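Local atomic coordinates of bromodomain factor 2 protein (Trypanosoma cruzi, PDB entry 6NIM), a protein that probably binds acetyl-lysine marks on histone tails through its bromodomain, the module to which the inhibitor bromosporine is directed. Residues S55-R58 and Q59-S63; N74-A77 and Q78-N82; D106-Q110 and C111-V115. All blocks are in the same frame, centred on the assembly; numbering follows the deposited sequence.

Interaction 1: S55-R58 and Q59-S63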
loop_
_atom_site.group_PDB
_atom_site.type_symbol
_atom_site.label_atom_id
_atom_site.label_comp_id
_atom_site.label_asym_id
_atom_site.label_seq_id
_atom_site.Cartn_x
_atom_site.Cartn_y
_atom_site.Cartn_z
ATOM N N SER A 55 1.549 -15.432 -9.581
ATOM C CA SER A 55 0.619 -16.303 -10.358
ATOM C C SER A 55 -0.765 -15.668 -10.330
ATOM O O SER A 55 -1.411 -15.535 -11.393
ATOM C CB SER A 55 0.589 -17.732 -9.857
ATOM O OG SER A 55 1.775 -18.398 -10.224
ATOM N N THR A 56 -1.195 -15.205 -9.167
ATOM C CA THR A 56 -2.515 -14.565 -8.962
ATOM C C THR A 56 -2.543 -13.259 -9.766
ATOM O O THR A 56 -3.591 -12.939 -10.408
ATOM C CB THR A 56 -2.811 -14.322 -7.471
ATOM O OG1 THR A 56 -2.843 -15.588 -6.797
ATOM C CG2 THR A 56 -4.121 -13.589 -7.266
ATOM N N ILE A 57 -1.466 -12.459 -9.709
ATOM C CA ILE A 57 -1.443 -11.179 -10.458
ATOM C C ILE A 57 -1.488 -11.471 -11.977
ATOM O O ILE A 57 -2.207 -10.765 -12.694
ATOM C CB ILE A 57 -0.215 -10.346 -10.053
ATOM C CG1 ILE A 57 -0.319 -9.868 -8.594
ATOM C CG2 ILE A 57 -0.044 -9.196 -11.037
ATOM C CD1 ILE A 57 0.987 -9.343 -8.030
ATOM N N ARG A 58 -0.730 -12.451 -12.467
ATOM C CA ARG A 58 -0.753 -12.839 -13.899
ATOM C C ARG A 58 -2.200 -13.152 -14.297
ATOM O O ARG A 58 -2.679 -12.627 -15.326
ATOM C CB ARG A 58 0.153 -14.027 -14.183
ATOM C CG ARG A 58 -0.003 -14.552 -15.607
ATOM C CD ARG A 58 1.119 -15.464 -16.003
ATOM N NE ARG A 58 0.875 -16.046 -17.322
ATOM C CZ ARG A 58 1.751 -16.774 -18.010
ATOM N NH1 ARG A 58 2.959 -17.008 -17.523
ATOM N NH2 ARG A 58 1.428 -17.253 -19.202
ATOM N N GLN A 59 -2.905 -13.930 -13.478
ATOM C CA GLN A 59 -4.317 -14.303 -13.798
ATOM C C GLN A 59 -5.204 -13.059 -13.815
ATOM O O GLN A 59 -6.092 -12.987 -14.685
ATOM C CB GLN A 59 -4.822 -15.370 -12.829
ATOM C CG GLN A 59 -4.094 -16.680 -13.060
ATOM C CD GLN A 59 -4.564 -17.801 -12.174
ATOM O OE1 GLN A 59 -4.708 -17.648 -10.961
ATOM N NE2 GLN A 59 -4.783 -18.950 -12.789
ATOM N N GLY A 60 -4.977 -12.111 -12.910
ATOM C CA GLY A 60 -5.774 -10.877 -12.800
ATOM C C GLY A 60 -5.566 -9.964 -14.007
ATOM O O GLY A 60 -6.519 -9.273 -14.456
ATOM N N ILE A 61 -4.343 -9.912 -14.515
ATOM C CA ILE A 61 -4.046 -9.174 -15.777
ATOM C C ILE A 61 -4.806 -9.894 -16.880
ATOM O O ILE A 61 -5.462 -9.221 -17.660
ATOM C CB ILE A 61 -2.545 -9.126 -16.113
ATOM C CG1 ILE A 61 -1.728 -8.408 -15.033
ATOM C CG2 ILE A 61 -2.329 -8.482 -17.488
ATOM C CD1 ILE A 61 -0.247 -8.769 -14.993
ATOM N N GLU A 62 -4.613 -11.201 -16.987
ATOM C CA GLU A 62 -5.162 -11.978 -18.139
ATOM C C GLU A 62 -6.681 -11.789 -18.207
ATOM O O GLU A 62 -7.251 -11.669 -19.334
ATOM C CB GLU A 62 -4.791 -13.455 -18.009
ATOM C CG GLU A 62 -3.337 -13.758 -18.350
ATOM C CD GLU A 62 -2.913 -15.178 -18.019
ATOM O OE1 GLU A 62 -3.666 -15.875 -17.304
ATOM O OE2 GLU A 62 -1.827 -15.591 -18.440
ATOM N N SER A 63 -7.340 -11.784 -17.050
ATOM C CA SER A 63 -8.820 -11.750 -16.946
ATOM C C SER A 63 -9.343 -10.321 -17.102
ATOM O O SER A 63 -10.577 -10.142 -17.154
ATOM C CB SER A 63 -9.266 -12.327 -15.631
ATOM O OG SER A 63 -8.897 -11.442 -14.564
HETATM O O HOH W 1 -2.882 -18.208 -8.738
HETATM O O HOH W 2 -0.369 -14.736 -20.457
#
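Ile57 and Ile61, one turn apart on the short helix 54-62, form the tightly packed side of this contact: CG2 of Ile57 lies 4.0 Å from CD1 of Ile61, and both branched chains are buried. In Ile57 CG2 stands anti to the backbone N, on the carbonyl side of CA, which leans it toward the next turn. Val20 of helix 13-26 touches both isoleucines, while Val76 and Val72 of helix 69-86 meet Ile57 and Ile61 respectively, a setting that suits bulky, purely apolar residues.

The solvent side is looser and polar. Arg58 stretches out fully, its CG anti to the backbone N (chi1 172°), and NE donates to OE2 of Glu62 at 3.0 Å. The hydrogen bond is almost straight (176°) and the oxygen lies in the guanidinium plane, yet NE stands above the carboxylate plane, the two flat groups being 85° apart. A water donates a second hydrogen bond to OE2 of Glu62 and accepts a weak one from NH2 of Arg58. Farther round, another water joins OG1 of Thr56 to OE1 of Gln59, while the hydroxyl of Thr56 is also bonded to Asp53.

Backbone i to i+4 bonds, such as Ile61 N to Ile57 O at 2.9 Å, run beneath both sides. The chemistry is that of an amphipathic helix: apolar branches face the bundle, and a hydrated i to i+4 salt bridge held by one direct hydrogen bond, probably modest in strength, occupies the exposed face.

Interaction 2: N74-A77 and Q78-N82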
loop_
_atom_site.group_PDB
_atom_site.type_symbol
_atom_site.label_atom_id
_atom_site.label_comp_id
_atom_site.label_asym_id
_atom_site.label_seq_id
_atom_site.Cartn_x
_atom_site.Cartn_y
_atom_site.Cartn_z
ATOM N N ASN A 74 0.649 -1.694 -7.985
ATOM C CA ASN A 74 0.197 -1.654 -6.569
ATOM C C ASN A 74 0.035 -3.089 -6.047
ATOM O O ASN A 74 0.337 -3.315 -4.877
ATOM C CB ASN A 74 -1.044 -0.761 -6.456
ATOM C CG ASN A 74 -0.684 0.700 -6.673
ATOM O OD1 ASN A 74 0.490 1.095 -6.606
ATOM N ND2 ASN A 74 -1.676 1.528 -6.941
ATOM N N ALA A 75 -0.414 -4.038 -6.873
ATOM C CA ALA A 75 -0.562 -5.464 -6.501
ATOM C C ALA A 75 0.824 -6.056 -6.248
ATOM O O ALA A 75 1.031 -6.737 -5.240
ATOM C CB ALA A 75 -1.302 -6.232 -7.570
ATOM N N VAL A 76 1.777 -5.736 -7.108
ATOM C CA VAL A 76 3.174 -6.192 -6.899
ATOM C C VAL A 76 3.719 -5.553 -5.613
ATOM O O VAL A 76 4.357 -6.254 -4.784
ATOM C CB VAL A 76 4.031 -5.825 -8.122
ATOM C CG1 VAL A 76 5.511 -5.965 -7.826
ATOM C CG2 VAL A 76 3.633 -6.654 -9.325
ATOM N N ALA A 77 3.468 -4.263 -5.407
ATOM C CA ALA A 77 3.923 -3.578 -4.168
ATOM C C ALA A 77 3.332 -4.296 -2.945
ATOM O O ALA A 77 4.051 -4.567 -1.932
ATOM C CB ALA A 77 3.533 -2.125 -4.242
ATOM N N GLN A 78 2.050 -4.683 -2.997
ATOM C CA GLN A 78 1.395 -5.308 -1.819
ATOM C C GLN A 78 2.041 -6.663 -1.553
ATOM O O GLN A 78 2.271 -7.017 -0.386
ATOM C CB GLN A 78 -0.121 -5.463 -2.012
ATOM C CG GLN A 78 -0.774 -6.140 -0.815
ATOM C CD GLN A 78 -0.773 -5.197 0.348
ATOM O OE1 GLN A 78 -1.364 -4.127 0.239
ATOM N NE2 GLN A 78 -0.107 -5.574 1.442
ATOM N N MET A 79 2.335 -7.406 -2.611
ATOM C CA MET A 79 3.048 -8.704 -2.537
ATOM C C MET A 79 4.380 -8.513 -1.812
ATOM O O MET A 79 4.730 -9.321 -0.931
ATOM C CB MET A 79 3.298 -9.237 -3.948
ATOM C CG MET A 79 4.012 -10.566 -3.967
ATOM S SD MET A 79 4.425 -10.970 -5.681
ATOM C CE MET A 79 5.784 -9.857 -6.005
ATOM N N ILE A 80 5.131 -7.495 -2.197
ATOM C CA ILE A 80 6.475 -7.234 -1.593
ATOM C C ILE A 80 6.271 -6.820 -0.132
ATOM O O ILE A 80 7.010 -7.315 0.725
ATOM C CB ILE A 80 7.225 -6.177 -2.427
ATOM C CG1 ILE A 80 7.522 -6.713 -3.842
ATOM C CG2 ILE A 80 8.485 -5.723 -1.712
ATOM C CD1 ILE A 80 8.011 -5.701 -4.813
ATOM N N ALA A 81 5.338 -5.897 0.152
ATOM C CA ALA A 81 5.069 -5.427 1.537
ATOM C C ALA A 81 4.719 -6.627 2.421
ATOM O O ALA A 81 5.200 -6.705 3.562
ATOM C CB ALA A 81 3.958 -4.371 1.523
ATOM N N ASN A 82 3.932 -7.571 1.903
ATOM C CA ASN A 82 3.510 -8.769 2.668
ATOM C C ASN A 82 4.764 -9.496 3.167
ATOM O O ASN A 82 4.807 -9.930 4.341
ATOM C CB ASN A 82 2.590 -9.660 1.832
ATOM C CG ASN A 82 1.216 -9.063 1.578
ATOM O OD1 ASN A 82 0.806 -8.093 2.217
ATOM N ND2 ASN A 82 0.475 -9.662 0.652
#
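Val76 and Ile80 lie side by side and point the same way, one helical turn apart, with CG1 of Val76 3.9 Å from CD1 of Ile80. The valine branch is placed there by its first torsion: CG1 is anti to the backbone N (chi1 166°), whereas Ile80 sends CG1 back beside its own N, so that the two chains meet beside the carbonyl oxygen of Val76. That oxygen accepts the backbone N-H of Ile80 at 3.0 Å and lies 3.3 Å from the isoleucine's CG1. Beta-branched chains suit such a stripe, being compact and limited in their rotation.

Met79 approaches the same valine from another angle. Its terminal CE lies 4.3 Å from CG1 of Val76, a looser touch by a flexible thioether. Ala77 and Ala81 present only methyl groups, their size allowing Tyr121 to come close, while their backbones are joined by a bond of 2.8 Å from Ala81 N to Ala77 O. On a more polar side, Gln78 folds at chi2 (71°) and its NE2 donates to OD1 of Asn82 at 2.8 Å, from above the plane of the Asn82 amide. ND2 of that asparagine is bonded to the carbonyl of Tyr50.

Within helix 69-86 this segment lies at the heart of the all-helical bundle: Val76 meets Phe19 and Leu23 of helix 13-26, Ile57 of helix 54-62 and Tyr104 of helix 92-110, while Ile80 packs on Phe100 of the last.

Interaction 3: D106-Q110 and C111-V115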
loop_
_atom_site.group_PDB
_atom_site.type_symbol
_atom_site.label_atom_id
_atom_site.label_comp_id
_atom_site.label_asym_id
_atom_site.label_seq_id
_atom_site.Cartn_x
_atom_site.Cartn_y
_atom_site.Cartn_z
ATOM N N ASP A 106 11.911 -0.102 -11.206
ATOM C CA ASP A 106 12.975 -0.119 -12.238
ATOM C C ASP A 106 12.631 -1.178 -13.311
ATOM O O ASP A 106 12.752 -0.893 -14.526
ATOM C CB ASP A 106 14.325 -0.409 -11.585
ATOM C CG ASP A 106 15.480 -0.093 -12.513
ATOM O OD1 ASP A 106 15.592 1.097 -12.901
ATOM O OD2 ASP A 106 16.199 -1.050 -12.919
ATOM N N VAL A 107 12.197 -2.347 -12.865
ATOM C CA VAL A 107 11.730 -3.457 -13.754
ATOM C C VAL A 107 10.512 -2.996 -14.549
ATOM O O VAL A 107 10.508 -3.206 -15.775
ATOM C CB VAL A 107 11.450 -4.763 -12.983
ATOM C CG1 VAL A 107 10.938 -5.879 -13.905
ATOM C CG2 VAL A 107 12.736 -5.214 -12.294
ATOM N N ALA A 108 9.508 -2.388 -13.899
ATOM C CA ALA A 108 8.318 -1.858 -14.604
ATOM C C ALA A 108 8.774 -0.946 -15.733
ATOM O O ALA A 108 8.322 -1.114 -16.893
ATOM C CB ALA A 108 7.423 -1.124 -13.657
ATOM N N ARG A 109 9.694 -0.013 -15.449
ATOM C CA ARG A 109 10.237 0.898 -16.498
ATOM C C ARG A 109 10.958 0.116 -17.611
ATOM O O ARG A 109 10.796 0.493 -18.801
ATOM C CB ARG A 109 11.202 1.914 -15.887
ATOM C CG ARG A 109 10.527 2.977 -15.029
ATOM C CD ARG A 109 11.626 3.825 -14.383
ATOM N NE ARG A 109 11.105 4.904 -13.533
ATOM C CZ ARG A 109 10.556 6.030 -13.991
ATOM N NH1 ARG A 109 10.456 6.245 -15.296
ATOM N NH2 ARG A 109 10.102 6.947 -13.148
ATOM N N GLN A 110 11.745 -0.917 -17.271
ATOM C CA GLN A 110 12.447 -1.752 -18.277
ATOM C C GLN A 110 11.411 -2.396 -19.211
ATOM O O GLN A 110 11.781 -2.767 -20.320
ATOM C CB GLN A 110 13.281 -2.864 -17.649
ATOM C CG GLN A 110 14.462 -2.372 -16.826
ATOM C CD GLN A 110 15.178 -3.544 -16.215
ATOM O OE1 GLN A 110 14.549 -4.411 -15.608
ATOM N NE2 GLN A 110 16.493 -3.616 -16.437
ATOM N N CYS A 111 10.170 -2.588 -18.760
ATOM C CA CYS A 111 9.084 -3.240 -19.556
ATOM C C CYS A 111 8.181 -2.199 -20.240
ATOM O O CYS A 111 7.145 -2.599 -20.845
ATOM C CB CYS A 111 8.288 -4.207 -18.692
ATOM S SG CYS A 111 9.277 -5.584 -18.065
ATOM N N GLY A 112 8.559 -0.923 -20.230
ATOM C CA GLY A 112 7.855 0.134 -20.970
ATOM C C GLY A 112 6.669 0.693 -20.204
ATOM O O GLY A 112 5.881 1.394 -20.815
ATOM N N LEU A 113 6.520 0.366 -18.924
ATOM C CA LEU A 113 5.396 0.860 -18.108
ATOM C C LEU A 113 5.748 2.226 -17.543
ATOM O O LEU A 113 6.925 2.443 -17.181
ATOM C CB LEU A 113 5.117 -0.128 -16.976
ATOM C CG LEU A 113 4.536 -1.462 -17.434
ATOM C CD1 LEU A 113 4.528 -2.451 -16.303
ATOM C CD2 LEU A 113 3.125 -1.272 -17.957
ATOM N N SER A 114 4.739 3.065 -17.364
ATOM C CA SER A 114 4.917 4.364 -16.668
ATOM C C SER A 114 4.831 4.092 -15.167
ATOM O O SER A 114 4.026 3.243 -14.796
ATOM C CB SER A 114 3.874 5.341 -17.103
ATOM O OG SER A 114 4.182 5.749 -18.420
ATOM N N VAL A 115 5.570 4.840 -14.357
ATOM C CA VAL A 115 5.505 4.682 -12.875
ATOM C C VAL A 115 5.219 6.056 -12.251
ATOM O O VAL A 115 5.581 7.101 -12.849
ATOM C CB VAL A 115 6.768 4.020 -12.309
ATOM C CG1 VAL A 115 7.056 2.677 -12.970
ATOM C CG2 VAL A 115 7.972 4.925 -12.382
#
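A positive phi at Gly112 (84°) turns the chain back on the end of helix 92-110, bringing Leu113 and Val115 against Ala108 and Arg109. This is a Schellman motif with Gly112 as its C-prime residue, a conformation that glycine, lacking CB, adopts with little strain. Its two defining bonds run from Leu113 N to Ala108 O, at 3.1 Å, and from Gly112 N to Arg109 O, at 3.0 Å. The carbonyl of Ala108 is gripped twice: Cys111 N also donates to it, from the opposite face of its plane to Leu113 N. The same Cys111 N-H makes a weak helical bond to Val107 O, so the last regular turn passes gradually into the cap.

Outside the turn, Arg109 crosses Val115 at about a right angle. The arginine runs extended from CG to NE, then turns its guanidinium at chi4 (-75°), while NH2 forms a salt bridge with Asp117, as suits an arginine in an exposed position. The valine lies over one face of the group rather than along its edge, but the 3.0 Å from its CG2 to NH2 of Arg109 is too short for ordinary packing, and the exact placement there is doubtful.

Hydrophobic contacts close the helix end. Phe19 of helix 13-26 touches Ala108, and Leu113, an apolar chain suited to its buried place against that alanine, also touches Asp69 and Gln73 of helix 69-86. The small CB of Ala108 fits between CD1 of Leu113, at 4.1 Å, and CG1 of Val115, at 3.9 Å.

All three contacts are local, each within or at the end of a helix, but they differ in depth. Interaction 2 is the buried one, its centre about 5 Å from that of the chain, and is chiefly aliphatic. Interactions 1 and 3, at about 11 and 14 Å, are partly buried, each setting an apolar side against an exposed arginine: that of interaction 1 pairs across the contact itself, that of interaction 3 with an acid just beyond it. Interactions 1 and 2 touch directly, Ile57 CD1 lying 3.7 Å from Ala75 C, and so join helices 54-62 and 69-86. Interaction 3 touches neither, yet like interaction 1 it packs on helices 13-26 and 69-86, the latter carrying interaction 2.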